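Local coordinates for protein ricin B lectin (Clostridium thermocellum, PDB 3VSF) that probably hydrolyses beta-1,3-galactan from the chain end as an exo-acting glycoside hydrolase of family 43, and carries a galactose-binding beta-trefoil module, at residues A[81-86]-A[113-118]; A[238-243]-A[328-333]; A[261-266]-A[334-339]. All coordinates share one frame; numbering follows the deposited sequence.

Contact 1: residues A[81-86]-A[113-118]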
loop_
_atom_site.group_PDB
_atom_site.type_symbol
_atom_site.label_atom_id
_atom_site.label_comp_id
_atom_site.label_asym_id
_atom_site.label_seq_id
_atom_site.Cartn_x
_atom_site.Cartn_y
_atom_site.Cartn_z
ATOM N N ASN A 81 -15.666 -10.206 20.261
ATOM C CA ASN A 81 -15.187 -9.110 19.424
ATOM C C ASN A 81 -14.573 -7.986 20.254
ATOM O O ASN A 81 -14.709 -6.808 19.922
ATOM C CB ASN A 81 -16.319 -8.569 18.545
ATOM C CG ASN A 81 -15.814 -7.685 17.418
ATOM O OD1 ASN A 81 -14.712 -7.879 16.906
ATOM N ND2 ASN A 81 -16.623 -6.708 17.025
ATOM N N LEU A 82 -13.896 -8.359 21.335
ATOM C CA LEU A 82 -13.249 -7.386 22.209
ATOM C C LEU A 82 -11.734 -7.551 22.189
ATOM O O LEU A 82 -11.215 -8.574 21.739
ATOM C CB LEU A 82 -13.764 -7.526 23.642
ATOM C CG LEU A 82 -15.262 -7.306 23.849
ATOM C CD1 LEU A 82 -15.641 -7.573 25.297
ATOM C CD2 LEU A 82 -15.661 -5.898 23.435
ATOM N N PHE A 83 -11.030 -6.538 22.683
ATOM C CA PHE A 83 -9.574 -6.570 22.742
ATOM C C PHE A 83 -9.076 -7.798 23.497
ATOM O O PHE A 83 -9.335 -7.952 24.690
ATOM C CB PHE A 83 -9.041 -5.304 23.411
ATOM C CG PHE A 83 -7.551 -5.295 23.589
ATOM C CD1 PHE A 83 -6.736 -6.042 22.758
ATOM C CD2 PHE A 83 -6.966 -4.546 24.594
ATOM C CE1 PHE A 83 -5.367 -6.039 22.922
ATOM C CE2 PHE A 83 -5.594 -4.539 24.763
ATOM C CZ PHE A 83 -4.795 -5.287 23.926
ATOM N N LEU A 84 -8.355 -8.668 22.797
ATOM C CA LEU A 84 -7.787 -9.862 23.411
ATOM C C LEU A 84 -6.303 -9.658 23.706
ATOM O O LEU A 84 -5.858 -9.830 24.840
ATOM C CB LEU A 84 -7.988 -11.080 22.504
ATOM C CG LEU A 84 -7.821 -12.478 23.110
ATOM C CD1 LEU A 84 -8.276 -13.540 22.121
ATOM C CD2 LEU A 84 -6.390 -12.742 23.557
ATOM N N GLY A 85 -5.541 -9.290 22.681
ATOM C CA GLY A 85 -4.113 -9.078 22.838
ATOM C C GLY A 85 -3.477 -8.359 21.664
ATOM O O GLY A 85 -4.017 -8.348 20.558
ATOM N N VAL A 86 -2.325 -7.744 21.911
ATOM C CA VAL A 86 -1.563 -7.089 20.857
ATOM C C VAL A 86 -0.356 -7.943 20.494
ATOM O O VAL A 86 0.689 -7.871 21.141
ATOM C CB VAL A 86 -1.094 -5.685 21.281
ATOM C CG1 VAL A 86 -0.224 -5.064 20.199
ATOM C CG2 VAL A 86 -2.290 -4.798 21.581
ATOM N N ASN A 113 -9.467 -4.916 30.255
ATOM C CA ASN A 113 -10.273 -6.127 30.361
ATOM C C ASN A 113 -11.436 -6.128 29.376
ATOM O O ASN A 113 -11.571 -7.036 28.557
ATOM C CB ASN A 113 -10.795 -6.301 31.788
ATOM C CG ASN A 113 -9.699 -6.664 32.773
ATOM O OD1 ASN A 113 -8.878 -5.825 33.142
ATOM N ND2 ASN A 113 -9.684 -7.919 33.207
ATOM N N HIS A 114 -12.271 -5.099 29.458
ATOM C CA HIS A 114 -13.452 -5.003 28.610
ATOM C C HIS A 114 -13.407 -3.720 27.787
ATOM O O HIS A 114 -13.998 -2.709 28.167
ATOM C CB HIS A 114 -14.714 -5.039 29.473
ATOM C CG HIS A 114 -15.985 -5.118 28.689
ATOM N ND1 HIS A 114 -16.501 -6.310 28.225
ATOM C CD2 HIS A 114 -16.848 -4.155 28.291
ATOM C CE1 HIS A 114 -17.626 -6.076 27.572
ATOM N NE2 HIS A 114 -17.860 -4.776 27.598
ATOM N N CYS A 115 -12.703 -3.765 26.659
ATOM C CA CYS A 115 -12.520 -2.575 25.831
ATOM C C CYS A 115 -12.171 -2.907 24.382
ATOM O O CYS A 115 -11.976 -4.068 24.023
ATOM C CB CYS A 115 -11.421 -1.689 26.419
ATOM S SG CYS A 115 -9.751 -2.362 26.232
ATOM N N ASN A 116 -12.092 -1.866 23.559
ATOM C CA ASN A 116 -11.665 -1.999 22.172
ATOM C C ASN A 116 -10.317 -1.326 21.952
ATOM O O ASN A 116 -10.151 -0.143 22.249
ATOM C CB ASN A 116 -12.695 -1.381 21.225
ATOM C CG ASN A 116 -14.063 -2.021 21.347
ATOM O OD1 ASN A 116 -15.064 -1.336 21.557
ATOM N ND2 ASN A 116 -14.114 -3.341 21.212
ATOM N N ILE A 117 -9.352 -2.079 21.438
ATOM C CA ILE A 117 -8.065 -1.507 21.064
ATOM C C ILE A 117 -7.738 -1.830 19.613
ATOM O O ILE A 117 -7.759 -2.990 19.205
ATOM C CB ILE A 117 -6.926 -1.993 21.975
ATOM C CG1 ILE A 117 -6.939 -1.214 23.290
ATOM C CG2 ILE A 117 -5.584 -1.819 21.286
ATOM C CD1 ILE A 117 -5.658 -1.333 24.080
ATOM N N GLU A 118 -7.443 -0.795 18.835
ATOM C CA GLU A 118 -7.171 -0.973 17.417
ATOM C C GLU A 118 -6.095 -0.016 16.918
ATOM O O GLU A 118 -5.889 1.058 17.485
ATOM C CB GLU A 118 -8.458 -0.815 16.603
ATOM C CG GLU A 118 -9.183 0.505 16.814
ATOM C CD GLU A 118 -10.604 0.479 16.278
ATOM O OE1 GLU A 118 -11.084 1.531 15.804
ATOM O OE2 GLU A 118 -11.245 -0.591 16.334
#
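Phe83 lays its ring against Ile117, and its backbone N is hydrogen-bonded to Cys115 nearby. Ile117 CB stands over one face of the Phe83 ring, 3.8 Å from the ring centroid and 19° off the normal, a CH-pi contact displaced toward the rim. The rest of the isoleucine chain follows the ring outward, so that Ile117 CD1 lies 3.3 Å from Phe83 CE2. At the edge of the same ring, near its plane, sits the sulfur of Cys115, SG being 3.9 Å from Phe83 CD2. Face and edge are thus held by neighbours two residues apart on one chain. Beside them, Phe83 N donates to Cys115 O at 3.0 Å in a nearly straight bond. The ring reaches the isoleucine because CG of Phe83 is anti to its backbone N (chi1 176°), which swings it away from that hydrogen bond.

This is a seam between consecutive blades of the five-bladed beta-propeller known from family 43. Strand 83-91 is the third strand of one four-stranded antiparallel sheet, strand 116-124 the first of the next, and the short strand axes run at 35° to each other, 6.7 Å apart at their closest.

Toward the loop end, Leu82 divides its two methyls: CD1 approaches His114 ND1 at 3.3 Å, set obliquely to the imidazole, while CD2 rests 3.7 Å from Asn116 ND2. Further along the strand, Val86 CG2 meets Ile117 CG2 at 4.5 Å and adds a looser apolar touch. Each side is positioned by its own blade. Leu82 N is hydrogen-bonded to Asp78 OD2, Val86 pairs through its backbone with Leu104, and Asn116 pairs likewise with Glu138, while Ile117 also packs on Met135 of strand 131-138.

Contact 2: residues A[238-243]-A[328-333]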
loop_
_atom_site.group_PDB
_atom_site.type_symbol
_atom_site.label_atom_id
_atom_site.label_comp_id
_atom_site.label_asym_id
_atom_site.label_seq_id
_atom_site.Cartn_x
_atom_site.Cartn_y
_atom_site.Cartn_z
ATOM N N CYS A 238 -1.089 7.592 7.777
ATOM C CA CYS A 238 0.265 7.062 7.862
ATOM C C CYS A 238 1.260 8.185 7.603
ATOM O O CYS A 238 1.242 8.805 6.540
ATOM C CB CYS A 238 0.472 5.937 6.846
ATOM S SG CYS A 238 -0.610 4.505 7.070
ATOM N N LEU A 239 2.123 8.452 8.577
ATOM C CA LEU A 239 3.081 9.544 8.459
ATOM C C LEU A 239 4.493 9.032 8.197
ATOM O O LEU A 239 5.033 8.249 8.979
ATOM C CB LEU A 239 3.058 10.414 9.716
ATOM C CG LEU A 239 3.911 11.683 9.669
ATOM C CD1 LEU A 239 3.563 12.515 8.444
ATOM C CD2 LEU A 239 3.738 12.495 10.942
ATOM N N ILE A 240 5.083 9.477 7.091
ATOM C CA ILE A 240 6.436 9.073 6.721
ATOM C C ILE A 240 7.240 10.250 6.173
ATOM O O ILE A 240 6.696 11.324 5.923
ATOM C CB ILE A 240 6.426 7.944 5.672
ATOM C CG1 ILE A 240 5.791 8.430 4.368
ATOM C CG2 ILE A 240 5.694 6.721 6.203
ATOM C CD1 ILE A 240 5.727 7.371 3.289
ATOM N N LYS A 241 8.538 10.033 5.986
ATOM C CA LYS A 241 9.427 11.061 5.458
ATOM C C LYS A 241 10.461 10.427 4.534
ATOM O O LYS A 241 10.886 9.293 4.755
ATOM C CB LYS A 241 10.123 11.799 6.605
ATOM C CG LYS A 241 11.001 12.961 6.170
ATOM C CD LYS A 241 11.623 13.652 7.374
ATOM C CE LYS A 241 12.415 14.885 6.964
ATOM N NZ LYS A 241 12.979 15.599 8.144
ATOM N N ARG A 242 10.864 11.155 3.496
ATOM C CA ARG A 242 11.830 10.625 2.539
ATOM C C ARG A 242 13.050 11.531 2.378
ATOM O O ARG A 242 14.114 11.250 2.929
ATOM C CB ARG A 242 11.166 10.377 1.181
ATOM C CG ARG A 242 11.938 9.418 0.287
ATOM C CD ARG A 242 11.243 9.218 -1.050
ATOM N NE ARG A 242 12.059 9.694 -2.162
ATOM C CZ ARG A 242 12.928 8.940 -2.828
ATOM N NH1 ARG A 242 13.094 7.666 -2.498
ATOM N NH2 ARG A 242 13.630 9.458 -3.828
ATOM N N ASN A 243 12.892 12.613 1.622
ATOM C CA ASN A 243 13.998 13.533 1.370
ATOM C C ASN A 243 13.651 14.962 1.761
ATOM O O ASN A 243 13.539 15.839 0.905
ATOM C CB ASN A 243 14.402 13.490 -0.103
ATOM C CG ASN A 243 14.640 12.079 -0.599
ATOM O OD1 ASN A 243 15.033 11.199 0.165
ATOM N ND2 ASN A 243 14.397 11.856 -1.886
ATOM N N LEU A 328 5.618 0.977 -2.099
ATOM C CA LEU A 328 5.264 2.370 -2.337
ATOM C C LEU A 328 6.373 3.045 -3.136
ATOM O O LEU A 328 7.448 3.324 -2.608
ATOM C CB LEU A 328 5.042 3.107 -1.015
ATOM C CG LEU A 328 4.660 4.585 -1.123
ATOM C CD1 LEU A 328 3.341 4.745 -1.863
ATOM C CD2 LEU A 328 4.586 5.228 0.254
ATOM N N ASN A 329 6.106 3.303 -4.412
ATOM C CA ASN A 329 7.116 3.855 -5.308
ATOM C C ASN A 329 7.044 5.374 -5.435
ATOM O O ASN A 329 5.960 5.957 -5.438
ATOM C CB ASN A 329 7.015 3.201 -6.687
ATOM C CG ASN A 329 7.219 1.697 -6.635
ATOM O OD1 ASN A 329 8.036 1.197 -5.862
ATOM N ND2 ASN A 329 6.471 0.969 -7.457
ATOM N N PHE A 330 8.208 6.006 -5.541
ATOM C CA PHE A 330 8.289 7.455 -5.678
ATOM C C PHE A 330 8.769 7.865 -7.067
ATOM O O PHE A 330 9.972 7.913 -7.323
ATOM C CB PHE A 330 9.225 8.040 -4.616
ATOM C CG PHE A 330 8.672 7.996 -3.220
ATOM C CD1 PHE A 330 8.093 9.122 -2.654
ATOM C CD2 PHE A 330 8.733 6.832 -2.470
ATOM C CE1 PHE A 330 7.585 9.086 -1.368
ATOM C CE2 PHE A 330 8.226 6.792 -1.185
ATOM C CZ PHE A 330 7.651 7.920 -0.633
ATOM N N ILE A 331 7.829 8.155 -7.963
ATOM C CA ILE A 331 8.170 8.681 -9.280
ATOM C C ILE A 331 8.953 9.975 -9.116
ATOM O O ILE A 331 9.996 10.172 -9.740
ATOM C CB ILE A 331 6.915 8.967 -10.128
ATOM C CG1 ILE A 331 6.413 7.689 -10.801
ATOM C CG2 ILE A 331 7.218 10.013 -11.187
ATOM C CD1 ILE A 331 5.945 6.632 -9.838
ATOM N N SER A 332 8.436 10.852 -8.262
ATOM C CA SER A 332 9.083 12.121 -7.962
ATOM C C SER A 332 8.852 12.464 -6.495
ATOM O O SER A 332 8.116 11.766 -5.798
ATOM C CB SER A 332 8.520 13.228 -8.855
ATOM O OG SER A 332 9.120 14.478 -8.561
ATOM N N ASP A 333 9.483 13.535 -6.027
ATOM C CA ASP A 333 9.290 13.985 -4.654
ATOM C C ASP A 333 7.830 14.344 -4.400
ATOM O O ASP A 333 7.366 14.320 -3.261
ATOM C CB ASP A 333 10.188 15.185 -4.344
ATOM C CG ASP A 333 11.660 14.824 -4.329
ATOM O OD1 ASP A 333 11.982 13.637 -4.116
ATOM O OD2 ASP A 333 12.496 15.731 -4.527
#
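Arg242 and Phe330 form an aliphatic-on-aromatic contact at the seam between two sheets of the catalytic beta-propeller, where the chain just past strand 237-241, the first of its blade, faces the end of strand 322-330, the third of the next. Arg242 CD sits over the centre of the Phe330 ring, 3.4 Å from the centroid and 8° off the normal, in a CH-pi contact. A bend at chi3 (117°) then turns the guanidinium so that its plane lies 19° from that of the ring, one face of it above Phe330 CB. Deeper in, Ile240 and Leu328 reach toward each other tip to tip, with Ile240 CD1 3.9 Å from Leu328 CD2. The same Ile240 CD1 also comes to the edge of the Phe330 ring, 4.4 Å from CZ. Tyr247 and Tyr303 add edge-to-face packing around Phe330. Past the strand, Ile331 and Ser332 form a classic beta bulge facing Thr335, and the chain runs on to Asp333. Its carboxylate OD1 is 4.4 Å from Arg242 NE, too long for a salt bridge; any attraction is probably weak, and the close carbon contact with the ring is likely the main part.

Contact 3: residues A[261-266]-A[334-339]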
loop_
_atom_site.group_PDB
_atom_site.type_symbol
_atom_site.label_atom_id
_atom_site.label_comp_id
_atom_site.label_asym_id
_atom_site.label_seq_id
_atom_site.Cartn_x
_atom_site.Cartn_y
_atom_site.Cartn_z
ATOM N N ALA A 261 -7.852 5.658 -1.363
ATOM C CA ALA A 261 -6.777 6.180 -0.529
ATOM C C ALA A 261 -6.157 7.406 -1.186
ATOM O O ALA A 261 -6.134 7.518 -2.411
ATOM C CB ALA A 261 -5.724 5.113 -0.291
ATOM N N LYS A 262 -5.658 8.326 -0.369
ATOM C CA LYS A 262 -5.044 9.546 -0.882
ATOM C C LYS A 262 -3.758 9.869 -0.129
ATOM O O LYS A 262 -3.471 9.274 0.908
ATOM C CB LYS A 262 -6.020 10.720 -0.786
ATOM C CG LYS A 262 -7.319 10.508 -1.547
ATOM C CD LYS A 262 -8.221 11.729 -1.459
ATOM C CE LYS A 262 -9.519 11.511 -2.218
ATOM N NZ LYS A 262 -10.387 12.719 -2.187
ATOM N N TYR A 263 -2.985 10.812 -0.658
ATOM C CA TYR A 263 -1.740 11.216 -0.020
ATOM C C TYR A 263 -1.473 12.703 -0.207
ATOM O O TYR A 263 -2.057 13.346 -1.080
ATOM C CB TYR A 263 -0.562 10.398 -0.558
ATOM C CG TYR A 263 -0.134 10.771 -1.963
ATOM C CD1 TYR A 263 -0.676 10.129 -3.070
ATOM C CD2 TYR A 263 0.818 11.758 -2.181
ATOM C CE1 TYR A 263 -0.284 10.465 -4.355
ATOM C CE2 TYR A 263 1.215 12.100 -3.461
ATOM C CZ TYR A 263 0.660 11.450 -4.543
ATOM O OH TYR A 263 1.053 11.787 -5.818
ATOM N N ALA A 264 -0.586 13.242 0.621
ATOM C CA ALA A 264 -0.185 14.636 0.521
ATOM C C ALA A 264 1.258 14.785 0.979
ATOM O O ALA A 264 1.804 13.899 1.636
ATOM C CB ALA A 264 -1.102 15.516 1.350
ATOM N N TYR A 265 1.876 15.908 0.630
ATOM C CA TYR A 265 3.272 16.138 0.974
ATOM C C TYR A 265 3.498 17.555 1.484
ATOM O O TYR A 265 2.677 18.445 1.265
ATOM C CB TYR A 265 4.170 15.863 -0.234
ATOM C CG TYR A 265 3.797 16.660 -1.463
ATOM C CD1 TYR A 265 4.421 17.867 -1.747
ATOM C CD2 TYR A 265 2.818 16.206 -2.336
ATOM C CE1 TYR A 265 4.081 18.599 -2.868
ATOM C CE2 TYR A 265 2.471 16.932 -3.459
ATOM C CZ TYR A 265 3.105 18.127 -3.720
ATOM O OH TYR A 265 2.763 18.851 -4.838
ATOM N N SER A 266 4.621 17.754 2.166
ATOM C CA SER A 266 4.973 19.060 2.704
ATOM C C SER A 266 6.427 19.077 3.161
ATOM O O SER A 266 6.961 18.058 3.597
ATOM C CB SER A 266 4.056 19.422 3.874
ATOM O OG SER A 266 4.377 20.701 4.396
ATOM N N THR A 334 7.110 14.669 -5.468
ATOM C CA THR A 334 5.716 15.080 -5.352
ATOM C C THR A 334 4.762 14.061 -5.970
ATOM O O THR A 334 3.544 14.184 -5.842
ATOM C CB THR A 334 5.476 16.448 -6.016
ATOM O OG1 THR A 334 5.745 16.356 -7.421
ATOM C CG2 THR A 334 6.380 17.505 -5.398
ATOM N N THR A 335 5.318 13.056 -6.639
ATOM C CA THR A 335 4.500 12.050 -7.311
ATOM C C THR A 335 4.742 10.653 -6.750
ATOM O O THR A 335 5.846 10.118 -6.845
ATOM C CB THR A 335 4.758 12.040 -8.829
ATOM O OG1 THR A 335 4.527 13.348 -9.365
ATOM C CG2 THR A 335 3.837 11.044 -9.517
ATOM N N LEU A 336 3.701 10.068 -6.167
ATOM C CA LEU A 336 3.798 8.735 -5.581
ATOM C C LEU A 336 2.958 7.719 -6.346
ATOM O O LEU A 336 1.965 8.071 -6.982
ATOM C CB LEU A 336 3.383 8.756 -4.106
ATOM C CG LEU A 336 4.412 9.258 -3.088
ATOM C CD1 LEU A 336 4.836 10.687 -3.382
ATOM C CD2 LEU A 336 3.856 9.144 -1.674
ATOM N N GLU A 337 3.365 6.456 -6.274
ATOM C CA GLU A 337 2.687 5.376 -6.978
ATOM C C GLU A 337 2.496 4.172 -6.066
ATOM O O GLU A 337 3.408 3.787 -5.335
ATOM C CB GLU A 337 3.489 4.970 -8.216
ATOM C CG GLU A 337 3.210 3.559 -8.713
ATOM C CD GLU A 337 4.188 3.114 -9.788
ATOM O OE1 GLU A 337 4.398 1.891 -9.937
ATOM O OE2 GLU A 337 4.744 3.986 -10.488
ATOM N N LEU A 338 1.308 3.580 -6.112
ATOM C CA LEU A 338 1.014 2.399 -5.310
ATOM C C LEU A 338 0.372 1.322 -6.180
ATOM O O LEU A 338 -0.850 1.258 -6.297
ATOM C CB LEU A 338 0.105 2.763 -4.132
ATOM C CG LEU A 338 -0.021 1.759 -2.983
ATOM C CD1 LEU A 338 -1.065 0.693 -3.280
ATOM C CD2 LEU A 338 1.328 1.129 -2.660
ATOM N N PRO A 339 1.206 0.477 -6.801
ATOM C CA PRO A 339 0.749 -0.571 -7.718
ATOM C C PRO A 339 0.252 -1.802 -6.973
ATOM O O PRO A 339 0.672 -2.043 -5.843
ATOM C CB PRO A 339 2.019 -0.917 -8.492
ATOM C CG PRO A 339 3.111 -0.683 -7.506
ATOM C CD PRO A 339 2.674 0.499 -6.677
#
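Tyr263 and Leu336 make the buried half of this contact, between two neighbouring blades of the five-bladed propeller. Strand 261-266 is the third strand of one blade, and the short, weakly bonded strand 336-337 is the outermost of the next. The side chain of Tyr263 reaches across to the 334-339 segment and meets it through both its ring face and its hydroxyl. Leu336 CB lies over one face of the ring, 4.0 Å from the centroid and 16° off the normal, and its two methyls continue over the same face toward the CD2-CE2 side, with CD1 3.9 Å from Tyr263 CE2. At the far end, the hydroxyl accepts the backbone N-H of Leu336: N to OH is 3.2 Å and the bond is almost straight at 172°. CB of Tyr263 already points that way, and its chi1 of 73° keeps the ring on that heading. Ile249 and Leu279 of its own blade pack against it.

The other half lies toward solvent, Tyr265 and Thr334 both being partly exposed, and rests on carbon contacts alone. Tyr265, two residues on, points to the same side and receives Thr334, whose CB stands over one face of the ring, 4.1 Å from the centroid and offset toward the rim. Thr334 CG2 reaches 3.6 Å from Tyr265 CE1. Tyr265 is steadied by its own blade, its backbone N bonded to Ser274 OG. Between the halves, the Thr334 carbonyl lies at the edge of the Tyr263 ring, in its plane, and takes a weak hydrogen bond from the phenol, Tyr263 OH to Thr334 O 3.5 Å.

How the contacts relate
From the N terminus, contact 1 comes first: it closes a loop of 26 residues, including strand 98-105, and joins the first two four-stranded sheets of the propeller. It is complete before the others begin, and its centre lies about 33 Å from that of contact 2 and 32 Å from that of contact 3. Those two open in turn at 238-243 and 261-266 and close in the same order at 328-333 and 334-339, so they cross. Their centres are about 7 Å apart. Both tie the fourth sheet to the fifth, and they meet where strands 322-330 and 336-337 pair, Asn329 O lying 2.8 Å from Glu337 N in a probable hydrogen bond.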